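PDB 3GRH: putative acyl-CoA thioester hydrolase YbhC from Escherichia coli K-12, which is an outer-membrane lipoprotein of the pectinesterase family, a putative thioesterase that neither binds pectin nor shows pectinesterase activity. Local coordinates for residues A[339-342]-A[347-350]; A[280-285]-A[293-298]; A[98-103]-A[124-129]; A[90-95]-A[110-115]. All coordinates share one frame; numbering follows the deposited sequence.

Contact 1. Residues A[339-342]-A[347-350]; sequences GRSL and NTNG
Beside the presumed active-site groove of a pectinesterase-type parallel beta-helix, Ser341 on strand 337-342 meets Gly350 in the loop that leads to strand 351-355. The hydroxyl OG of Ser341, set anti to the backbone N (chi1 178°), points at the loop and accepts the N-H of Gly350 over 3.0 Å from N to OG, nearly straight at 161°. Asp343 OD1 also bonds to this hydroxyl, so two partners grip it. With an alanine in place of Ser341, the Gly350 N-H would probably lose its acceptor and Asp343 OD1 would be left without this hydroxyl. Glycine suits position 350, because a beta carbon there would sit tightly, only 3.3 Å from Ser341 OG. Next to this bond, Thr348 lays its methyl CG2 against Leu342 O at 3.2 Å, while its OG1 turns to Asp345. Asn349 points its beta carbon away and is held at both ends of its amide, OD1 by Arg377 and ND2 by Tyr401 O. Arg340, a substrate-binding residue by similarity, pairs with Asp280 and makes a cation-pi contact with Tyr307. Backbone bonds from Arg340 and Leu342 to strand 307-311, and from Ser341 to strand 369-373, place strand 337-342 between its neighbours in the coils of the beta-helix.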
loop_
_atom_site.group_PDB
_atom_site.type_symbol
_atom_site.label_atom_id
_atom_site.label_comp_id
_atom_site.label_asym_id
_atom_site.label_seq_id
_atom_site.Cartn_x
_atom_site.Cartn_y
_atom_site.Cartn_z
ATOM N N GLY A 339 12.498 -0.155 -6.047
ATOM C CA GLY A 339 12.262 -0.603 -4.702
ATOM C C GLY A 339 13.506 -0.977 -3.927
ATOM O O GLY A 339 14.621 -0.878 -4.425
ATOM N N ARG A 340 13.280 -1.449 -2.714
ATOM C CA ARG A 340 14.347 -1.967 -1.812
ATOM C C ARG A 340 13.639 -2.741 -0.735
ATOM O O ARG A 340 12.464 -2.562 -0.446
ATOM C CB ARG A 340 15.206 -0.897 -1.182
ATOM C CG ARG A 340 14.428 0.114 -0.415
ATOM C CD ARG A 340 15.340 1.187 0.105
ATOM N NE ARG A 340 14.640 2.185 0.904
ATOM C CZ ARG A 340 15.247 3.175 1.556
ATOM N NH1 ARG A 340 16.574 3.338 1.515
ATOM N NH2 ARG A 340 14.530 4.015 2.279
ATOM N N SER A 341 14.318 -3.724 -0.174
ATOM C CA SER A 341 13.665 -4.504 0.856
ATOM C C SER A 341 13.657 -3.754 2.179
ATOM O O SER A 341 14.616 -3.057 2.506
ATOM C CB SER A 341 14.407 -5.860 1.006
ATOM O OG SER A 341 13.844 -6.682 2.054
ATOM N N LEU A 342 12.552 -3.868 2.917
ATOM C CA LEU A 342 12.392 -3.212 4.218
ATOM C C LEU A 342 12.718 -4.262 5.271
ATOM O O LEU A 342 11.853 -5.021 5.699
ATOM C CB LEU A 342 10.944 -2.682 4.368
ATOM C CG LEU A 342 10.500 -1.994 5.635
ATOM C CD1 LEU A 342 11.405 -0.833 5.931
ATOM C CD2 LEU A 342 9.072 -1.505 5.477
ATOM N N ASN A 347 14.031 -12.119 9.868
ATOM C CA ASN A 347 13.355 -13.080 9.036
ATOM C C ASN A 347 12.556 -12.384 7.961
ATOM O O ASN A 347 11.499 -12.853 7.636
ATOM C CB ASN A 347 12.435 -13.982 9.851
ATOM C CG ASN A 347 12.005 -15.245 9.082
ATOM O OD1 ASN A 347 12.808 -15.870 8.360
ATOM N ND2 ASN A 347 10.728 -15.633 9.243
ATOM N N THR A 348 13.052 -11.288 7.420
ATOM C CA THR A 348 12.364 -10.561 6.340
ATOM C C THR A 348 13.215 -10.657 5.063
ATOM O O THR A 348 14.436 -10.559 5.140
ATOM C CB THR A 348 12.194 -9.059 6.690
ATOM O OG1 THR A 348 11.280 -8.974 7.807
ATOM C CG2 THR A 348 11.683 -8.261 5.517
ATOM N N ASN A 349 12.544 -10.801 3.926
ATOM C CA ASN A 349 13.208 -10.736 2.609
ATOM C C ASN A 349 12.149 -10.261 1.630
ATOM O O ASN A 349 11.388 -11.036 1.090
ATOM C CB ASN A 349 13.759 -12.103 2.217
ATOM C CG ASN A 349 14.616 -12.029 1.024
ATOM O OD1 ASN A 349 15.114 -10.951 0.679
ATOM N ND2 ASN A 349 14.945 -13.191 0.470
ATOM N N GLY A 350 11.973 -8.942 1.497
ATOM C CA GLY A 350 10.809 -8.470 0.817
ATOM C C GLY A 350 10.593 -8.989 -0.588
ATOM O O GLY A 350 11.511 -9.043 -1.401
#

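Contact 2. Residues A[280-285]-A[293-298]; sequences DIVSGR and TEFRVV
Ile281 and Val297 mark the closest approach of the two backbones, their CA atoms 8.2 Å apart, too far for hydrogen bonds between main chains; the contact is made by side chains of 280-285, without a hydrogen bond across it. Segment 280-285 turns a corner at 280-282 and runs on through Ser283 and Gly284 as strand, while 293-298 carries strand 294-297. Ile281 extends fully beyond CG1 (chi2 174°), so that CD1 arrives crosswise at Val297 CG2, 3.9 Å away, and also nears Arg296 O. Val282 brings its CG2 methyl to the rim of the Phe295 ring, near the ring plane, at 4.0 Å from CE1. Thr293 CG2 lies over one face of the same ring, 3.8 Å above its plane and offset toward the rim. Phe295 also stacks on Phe328 and meets Phe290 and Phe309 edge to face, so a flat, wide side chain suits this interior. The CB of Arg296 points away from 280-285, and its NH2 forms a salt bridge to Glu294 OE2 at 2.8 Å. Ser283 OG ties the corner, donating to Asp280 O at 2.9 Å from above the carbonyl plane. Asp280, the predicted nucleophile, thus stands at a bend from which Ile281 and Val282 enter the core typical of a parallel beta-helix.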
loop_
_atom_site.group_PDB
_atom_site.type_symbol
_atom_site.label_atom_id
_atom_site.label_comp_id
_atom_site.label_asym_id
_atom_site.label_seq_id
_atom_site.Cartn_x
_atom_site.Cartn_y
_atom_site.Cartn_z
ATOM N N ASP A 280 10.015 4.920 -0.357
ATOM C CA ASP A 280 9.232 3.789 0.121
ATOM C C ASP A 280 7.762 4.080 0.034
ATOM O O ASP A 280 7.049 3.993 1.050
ATOM C CB ASP A 280 9.718 3.409 1.523
ATOM C CG ASP A 280 11.196 3.043 1.581
ATOM O OD1 ASP A 280 11.832 2.690 0.575
ATOM O OD2 ASP A 280 11.781 3.065 2.734
ATOM N N ILE A 281 7.292 4.331 -1.182
ATOM C CA ILE A 281 5.957 4.787 -1.406
ATOM C C ILE A 281 4.957 3.720 -0.959
ATOM O O ILE A 281 3.922 4.045 -0.427
ATOM C CB ILE A 281 5.786 5.160 -2.847
ATOM C CG1 ILE A 281 6.826 6.203 -3.304
ATOM C CG2 ILE A 281 4.361 5.634 -3.119
ATOM C CD1 ILE A 281 6.714 6.429 -4.789
ATOM N N VAL A 282 5.224 2.466 -1.261
ATOM C CA VAL A 282 4.354 1.325 -0.853
ATOM C C VAL A 282 5.227 0.397 -0.003
ATOM O O VAL A 282 6.217 -0.076 -0.461
ATOM C CB VAL A 282 3.828 0.544 -2.059
ATOM C CG1 VAL A 282 3.155 -0.709 -1.555
ATOM C CG2 VAL A 282 2.911 1.472 -2.884
ATOM N N SER A 283 4.909 0.289 1.274
ATOM C CA SER A 283 5.710 -0.422 2.234
ATOM C C SER A 283 4.917 -1.417 3.018
ATOM O O SER A 283 3.705 -1.240 3.208
ATOM C CB SER A 283 6.213 0.631 3.266
ATOM O OG SER A 283 7.064 1.645 2.735
ATOM N N GLY A 284 5.574 -2.462 3.493
ATOM C CA GLY A 284 5.030 -3.265 4.534
ATOM C C GLY A 284 4.876 -4.703 4.297
ATOM O O GLY A 284 5.458 -5.292 3.354
ATOM N N ARG A 285 4.062 -5.312 5.162
ATOM C CA ARG A 285 3.924 -6.781 5.210
ATOM C C ARG A 285 2.487 -7.143 4.902
ATOM O O ARG A 285 1.604 -6.731 5.598
ATOM C CB ARG A 285 4.264 -7.264 6.613
ATOM C CG ARG A 285 4.338 -8.779 6.779
ATOM C CD ARG A 285 5.059 -9.193 8.025
ATOM N NE ARG A 285 6.448 -8.914 7.957
ATOM C CZ ARG A 285 7.248 -8.962 9.023
ATOM N NH1 ARG A 285 6.795 -9.301 10.236
ATOM N NH2 ARG A 285 8.506 -8.712 8.855
ATOM N N THR A 293 -2.828 0.503 -11.678
ATOM C CA THR A 293 -2.513 1.567 -10.758
ATOM C C THR A 293 -1.372 2.358 -11.330
ATOM O O THR A 293 -0.442 1.830 -11.931
ATOM C CB THR A 293 -2.276 0.996 -9.356
ATOM O OG1 THR A 293 -3.549 0.523 -8.900
ATOM C CG2 THR A 293 -1.760 2.064 -8.406
ATOM N N GLU A 294 -1.413 3.667 -11.148
ATOM C CA GLU A 294 -0.299 4.535 -11.504
ATOM C C GLU A 294 0.477 4.904 -10.285
ATOM O O GLU A 294 -0.068 5.303 -9.241
ATOM C CB GLU A 294 -0.812 5.820 -12.153
ATOM C CG GLU A 294 0.314 6.768 -12.536
ATOM C CD GLU A 294 -0.091 8.028 -13.300
ATOM O OE1 GLU A 294 -1.263 8.233 -13.714
ATOM O OE2 GLU A 294 0.814 8.867 -13.473
ATOM N N PHE A 295 1.779 4.715 -10.362
ATOM C CA PHE A 295 2.695 5.096 -9.315
ATOM C C PHE A 295 3.542 6.268 -9.803
ATOM O O PHE A 295 4.132 6.203 -10.883
ATOM C CB PHE A 295 3.592 3.927 -8.972
ATOM C CG PHE A 295 2.880 2.711 -8.502
ATOM C CD1 PHE A 295 2.704 2.497 -7.209
ATOM C CD2 PHE A 295 2.474 1.763 -9.389
ATOM C CE1 PHE A 295 2.070 1.312 -6.798
ATOM C CE2 PHE A 295 1.774 0.654 -8.989
ATOM C CZ PHE A 295 1.580 0.457 -7.646
ATOM N N ARG A 296 3.531 7.363 -9.051
ATOM C CA ARG A 296 4.279 8.586 -9.438
ATOM C C ARG A 296 5.264 8.923 -8.357
ATOM O O ARG A 296 4.905 9.084 -7.160
ATOM C CB ARG A 296 3.347 9.767 -9.655
ATOM C CG ARG A 296 4.049 11.105 -9.896
ATOM C CD ARG A 296 4.300 11.327 -11.368
ATOM N NE ARG A 296 3.029 11.293 -12.119
ATOM C CZ ARG A 296 2.878 11.541 -13.418
ATOM N NH1 ARG A 296 3.909 11.901 -14.201
ATOM N NH2 ARG A 296 1.666 11.444 -13.941
ATOM N N VAL A 297 6.530 9.021 -8.778
ATOM C CA VAL A 297 7.578 9.532 -7.911
ATOM C C VAL A 297 7.711 11.016 -8.073
ATOM O O VAL A 297 7.883 11.472 -9.223
ATOM C CB VAL A 297 8.929 8.864 -8.231
ATOM C CG1 VAL A 297 10.069 9.591 -7.427
ATOM C CG2 VAL A 297 8.885 7.442 -7.874
ATOM N N VAL A 298 7.673 11.761 -6.964
ATOM C CA VAL A 298 7.814 13.231 -6.979
ATOM C C VAL A 298 9.176 13.588 -6.442
ATOM O O VAL A 298 9.730 12.846 -5.629
ATOM C CB VAL A 298 6.695 13.952 -6.239
ATOM C CG1 VAL A 298 5.356 13.658 -6.913
ATOM C CG2 VAL A 298 6.617 13.516 -4.766
#

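Contact 3. Residues A[98-103]-A[124-129]; sequences AAIIKR and PAAPGG
Ile100 and Ala126 bring their CA atoms to 6.8 Å, and a type I turn from Ile100 to Arg103 then carries the chain past Pro127 in the irregular segment 124-129. Ile100 does most of the touching. Its CG1 meets Pro124 CG at 3.8 Å, and a further bend (chi2 -65°) places CD1 on Ala126 CB at 3.7 Å, with Pro124 CG almost as near. Isoleucine suits the place because its CG1-CD1 arm is long enough, and bent enough, to touch both the ring and the methyl, and the small alanine lets it come close. Trimming Ile100 to an alanine would probably open a gap facing the Pro124 ring and leave Ala126 CB without the methyl that meets it. At the edge of the contact the Pro127 ring only brushes the main chain, CG lying 4.4 Å from Arg103 C. Arg103 closes the turn with N bonded to Ile100 O at 3.1 Å and takes positive phi (56°); its guanidinium folds back so that Ile101 CA lies under one face, offset toward the rim. Elsewhere on the same helix, Ala98 and Ala99 touch Phe77 of strand 77-79, while Pro124 is backed by Tyr175 and Met176 of helix 174-181.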
loop_
_atom_site.group_PDB
_atom_site.type_symbol
_atom_site.label_atom_id
_atom_site.label_comp_id
_atom_site.label_asym_id
_atom_site.label_seq_id
_atom_site.Cartn_x
_atom_site.Cartn_y
_atom_site.Cartn_z
ATOM N N ALA A 98 -20.547 5.319 14.101
ATOM C CA ALA A 98 -21.937 4.972 14.098
ATOM C C ALA A 98 -22.173 3.633 13.424
ATOM O O ALA A 98 -23.140 2.944 13.766
ATOM C CB ALA A 98 -22.787 6.047 13.397
ATOM N N ALA A 99 -21.336 3.309 12.447
ATOM C CA ALA A 99 -21.423 2.021 11.786
ATOM C C ALA A 99 -20.981 0.905 12.719
ATOM O O ALA A 99 -21.608 -0.157 12.831
ATOM C CB ALA A 99 -20.551 2.016 10.510
ATOM N N ILE A 100 -19.875 1.119 13.390
ATOM C CA ILE A 100 -19.275 0.098 14.260
ATOM C C ILE A 100 -20.143 -0.240 15.465
ATOM O O ILE A 100 -20.288 -1.415 15.788
ATOM C CB ILE A 100 -17.892 0.516 14.742
ATOM C CG1 ILE A 100 -16.939 0.639 13.589
ATOM C CG2 ILE A 100 -17.347 -0.524 15.790
ATOM C CD1 ILE A 100 -16.636 -0.629 12.870
ATOM N N ILE A 101 -20.758 0.753 16.061
ATOM C CA ILE A 101 -21.586 0.511 17.288
ATOM C C ILE A 101 -22.752 -0.420 17.004
ATOM O O ILE A 101 -23.335 -0.967 17.946
ATOM C CB ILE A 101 -22.000 1.768 18.039
ATOM C CG1 ILE A 101 -22.815 2.732 17.198
ATOM C CG2 ILE A 101 -20.710 2.486 18.561
ATOM C CD1 ILE A 101 -23.594 3.848 17.987
ATOM N N LYS A 102 -23.171 -0.574 15.761
ATOM C CA LYS A 102 -24.290 -1.480 15.455
ATOM C C LYS A 102 -23.982 -2.959 15.700
ATOM O O LYS A 102 -24.890 -3.767 15.835
ATOM C CB LYS A 102 -24.714 -1.314 14.010
ATOM C CG LYS A 102 -25.383 -0.009 13.683
ATOM C CD LYS A 102 -26.003 -0.196 12.349
ATOM C CE LYS A 102 -26.426 1.080 11.668
ATOM N NZ LYS A 102 -26.746 0.694 10.236
ATOM N N ARG A 103 -22.696 -3.307 15.689
ATOM C CA ARG A 103 -22.221 -4.681 15.921
ATOM C C ARG A 103 -22.831 -5.662 14.979
ATOM O O ARG A 103 -23.209 -6.763 15.369
ATOM C CB ARG A 103 -22.422 -5.127 17.362
ATOM C CG ARG A 103 -22.190 -4.040 18.329
ATOM C CD ARG A 103 -20.759 -3.684 18.520
ATOM N NE ARG A 103 -20.676 -2.512 19.402
ATOM C CZ ARG A 103 -19.581 -1.790 19.625
ATOM N NH1 ARG A 103 -18.424 -2.122 19.072
ATOM N NH2 ARG A 103 -19.647 -0.724 20.427
ATOM N N PRO A 124 -11.884 0.345 12.944
ATOM C CA PRO A 124 -11.469 -0.813 13.742
ATOM C C PRO A 124 -11.877 -2.129 13.174
ATOM O O PRO A 124 -12.676 -2.230 12.241
ATOM C CB PRO A 124 -12.167 -0.533 15.090
ATOM C CG PRO A 124 -13.337 0.181 14.706
ATOM C CD PRO A 124 -12.947 1.096 13.643
ATOM N N ALA A 125 -11.209 -3.154 13.674
ATOM C CA ALA A 125 -11.664 -4.515 13.419
ATOM C C ALA A 125 -13.108 -4.638 13.927
ATOM O O ALA A 125 -13.486 -4.092 14.970
ATOM C CB ALA A 125 -10.728 -5.507 14.092
ATOM N N ALA A 126 -13.927 -5.322 13.123
ATOM C CA ALA A 126 -15.347 -5.444 13.398
ATOM C C ALA A 126 -15.809 -6.673 12.669
ATOM O O ALA A 126 -15.194 -7.067 11.723
ATOM C CB ALA A 126 -16.063 -4.250 12.841
ATOM N N PRO A 127 -16.914 -7.239 13.102
ATOM C CA PRO A 127 -17.512 -8.379 12.424
ATOM C C PRO A 127 -17.999 -8.146 11.015
ATOM O O PRO A 127 -18.111 -9.144 10.238
ATOM C CB PRO A 127 -18.718 -8.683 13.289
ATOM C CG PRO A 127 -18.968 -7.494 14.122
ATOM C CD PRO A 127 -17.628 -6.912 14.347
ATOM N N GLY A 128 -18.401 -6.922 10.706
ATOM C CA GLY A 128 -18.854 -6.565 9.393
ATOM C C GLY A 128 -17.880 -5.610 8.677
ATOM O O GLY A 128 -17.101 -4.852 9.339
ATOM N N GLY A 129 -17.942 -5.673 7.347
ATOM C CA GLY A 129 -17.171 -4.772 6.470
ATOM C C GLY A 129 -17.731 -3.362 6.394
ATOM O O GLY A 129 -18.891 -3.125 6.538
#

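Contact 4. Residues A[90-95]-A[110-115]; sequences TTIQAA and IAVMPG
Ile92 and Ala95 of helix 92-100 pack on Val112 and Ile110 of strand 108-112, within a beta-alpha-beta unit formed by strand 77-79, this helix and strand 108-112. Near the start of 90-95, Thr91 is the N-cap: its OG1 accepts the N-H of Ala94 over 3.2 Å at 154°, satisfying an amide that the first helical turn leaves without a backbone carbonyl. Ile92 follows, its CA 7.8 Å from that of Val112. Its CG1 arm is extended (chi2 173°), which carries CD1 forward to a loose touch on Val112 CG1 at 4.4 Å; Tyr117 and Val121 of strand 115-123 also touch it. Gln93 faces elsewhere, OE1 bonded to Tyr122 N and Tyr167 OH, and NE2 to Asp97. One turn beyond Ile92, Ala95 comes round to the strand again. The strand answers with alternate residues, Ile110 and Val112, while Ala111 between them points to the other side and touches Tyr133. Branched side chains fit here, at home in a strand and broad enough to reach the helix face formed by Ile92 and Ala95. A small residue suits position 95, where helix and strand draw nearest: Ala95 CB rests 3.8 Å from Ile110 CG2, and Ile110 CD1 lies equally close to Ala95 O.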
loop_
_atom_site.group_PDB
_atom_site.type_symbol
_atom_site.label_atom_id
_atom_site.label_comp_id
_atom_site.label_asym_id
_atom_site.label_seq_id
_atom_site.Cartn_x
_atom_site.Cartn_y
_atom_site.Cartn_z
ATOM N N THR A 90 -20.765 14.952 10.227
ATOM C CA THR A 90 -19.892 15.981 9.626
ATOM C C THR A 90 -18.423 15.578 9.621
ATOM O O THR A 90 -17.560 16.299 9.079
ATOM C CB THR A 90 -20.066 17.317 10.312
ATOM O OG1 THR A 90 -19.898 17.119 11.713
ATOM C CG2 THR A 90 -21.498 17.871 10.019
ATOM N N THR A 91 -18.114 14.489 10.289
ATOM C CA THR A 91 -16.759 13.942 10.230
ATOM C C THR A 91 -16.854 12.489 9.886
ATOM O O THR A 91 -17.852 11.823 10.143
ATOM C CB THR A 91 -15.937 14.034 11.543
ATOM O OG1 THR A 91 -16.430 13.128 12.548
ATOM C CG2 THR A 91 -15.900 15.404 12.049
ATOM N N ILE A 92 -15.776 11.990 9.294
ATOM C CA ILE A 92 -15.807 10.630 8.805
ATOM C C ILE A 92 -15.684 9.661 9.954
ATOM O O ILE A 92 -16.417 8.637 10.027
ATOM C CB ILE A 92 -14.722 10.361 7.772
ATOM C CG1 ILE A 92 -14.912 11.347 6.576
ATOM C CG2 ILE A 92 -14.721 8.920 7.410
ATOM C CD1 ILE A 92 -13.855 11.309 5.587
ATOM N N GLN A 93 -14.885 10.029 10.956
ATOM C CA GLN A 93 -14.773 9.194 12.141
ATOM C C GLN A 93 -16.094 9.003 12.834
ATOM O O GLN A 93 -16.378 7.896 13.280
ATOM C CB GLN A 93 -13.753 9.715 13.150
ATOM C CG GLN A 93 -13.464 8.792 14.282
ATOM C CD GLN A 93 -12.694 7.600 13.845
ATOM O OE1 GLN A 93 -11.572 7.762 13.452
ATOM N NE2 GLN A 93 -13.246 6.429 13.990
ATOM N N ALA A 94 -16.932 10.035 12.906
ATOM C CA ALA A 94 -18.230 9.901 13.543
ATOM C C ALA A 94 -19.133 8.914 12.838
ATOM O O ALA A 94 -19.931 8.190 13.495
ATOM C CB ALA A 94 -18.859 11.280 13.649
ATOM N N ALA A 95 -19.102 8.912 11.504
ATOM C CA ALA A 95 -19.894 7.981 10.740
ATOM C C ALA A 95 -19.358 6.580 10.900
ATOM O O ALA A 95 -20.106 5.657 10.944
ATOM C CB ALA A 95 -19.890 8.359 9.223
ATOM N N ILE A 110 -20.863 4.050 3.755
ATOM C CA ILE A 110 -20.744 5.420 4.190
ATOM C C ILE A 110 -20.381 6.233 2.982
ATOM O O ILE A 110 -19.323 6.066 2.396
ATOM C CB ILE A 110 -19.669 5.595 5.272
ATOM C CG1 ILE A 110 -20.012 4.768 6.472
ATOM C CG2 ILE A 110 -19.564 7.112 5.658
ATOM C CD1 ILE A 110 -18.847 4.587 7.504
ATOM N N ALA A 111 -21.291 7.088 2.558
ATOM C CA ALA A 111 -21.042 8.014 1.421
ATOM C C ALA A 111 -20.424 9.268 1.951
ATOM O O ALA A 111 -20.849 9.733 3.007
ATOM C CB ALA A 111 -22.357 8.330 0.672
ATOM N N VAL A 112 -19.451 9.819 1.239
ATOM C CA VAL A 112 -18.807 11.064 1.647
ATOM C C VAL A 112 -18.979 12.098 0.504
ATOM O O VAL A 112 -18.606 11.869 -0.634
ATOM C CB VAL A 112 -17.313 10.873 1.966
ATOM C CG1 VAL A 112 -16.819 12.217 2.510
ATOM C CG2 VAL A 112 -17.055 9.772 2.995
ATOM N N MET A 113 -19.622 13.224 0.833
ATOM C CA MET A 113 -19.897 14.282 -0.106
ATOM C C MET A 113 -18.624 15.046 -0.407
ATOM O O MET A 113 -17.711 15.107 0.394
ATOM C CB MET A 113 -20.931 15.253 0.460
ATOM C CG MET A 113 -22.272 14.628 0.554
ATOM S SD MET A 113 -23.530 15.756 1.032
ATOM C CE MET A 113 -23.553 16.937 -0.332
ATOM N N PRO A 114 -18.554 15.645 -1.591
ATOM C CA PRO A 114 -17.397 16.460 -1.926
ATOM C C PRO A 114 -17.052 17.472 -0.822
ATOM O O PRO A 114 -17.941 18.111 -0.249
ATOM C CB PRO A 114 -17.845 17.150 -3.217
ATOM C CG PRO A 114 -18.752 16.156 -3.831
ATOM C CD PRO A 114 -19.513 15.537 -2.708
ATOM N N GLY A 115 -15.781 17.556 -0.508
ATOM C CA GLY A 115 -15.262 18.456 0.514
ATOM C C GLY A 115 -13.904 18.035 0.984
ATOM O O GLY A 115 -13.346 17.077 0.477
#

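Contacts 1 and 2 lie side by side, their centres 14 Å apart, and join through the salt bridge between Arg340 and Asp280; contacts 3 and 4 share helix 92-100 on the other side of the chain's centre from contact 1. Contacts 2 and 4 are buried and held by apolar side chains with no hydrogen bond across, but one links a corner to a strand inside the beta-helix and the other a helix to a strand. Contact 1 is also buried, yet relies on a hydroxyl and a backbone amide, next to Arg340 and Asp280. Contact 3, the most exposed, joins the end region of helix 92-100 to an irregular loop, with prolines touching and a single isoleucine making the apolar contacts.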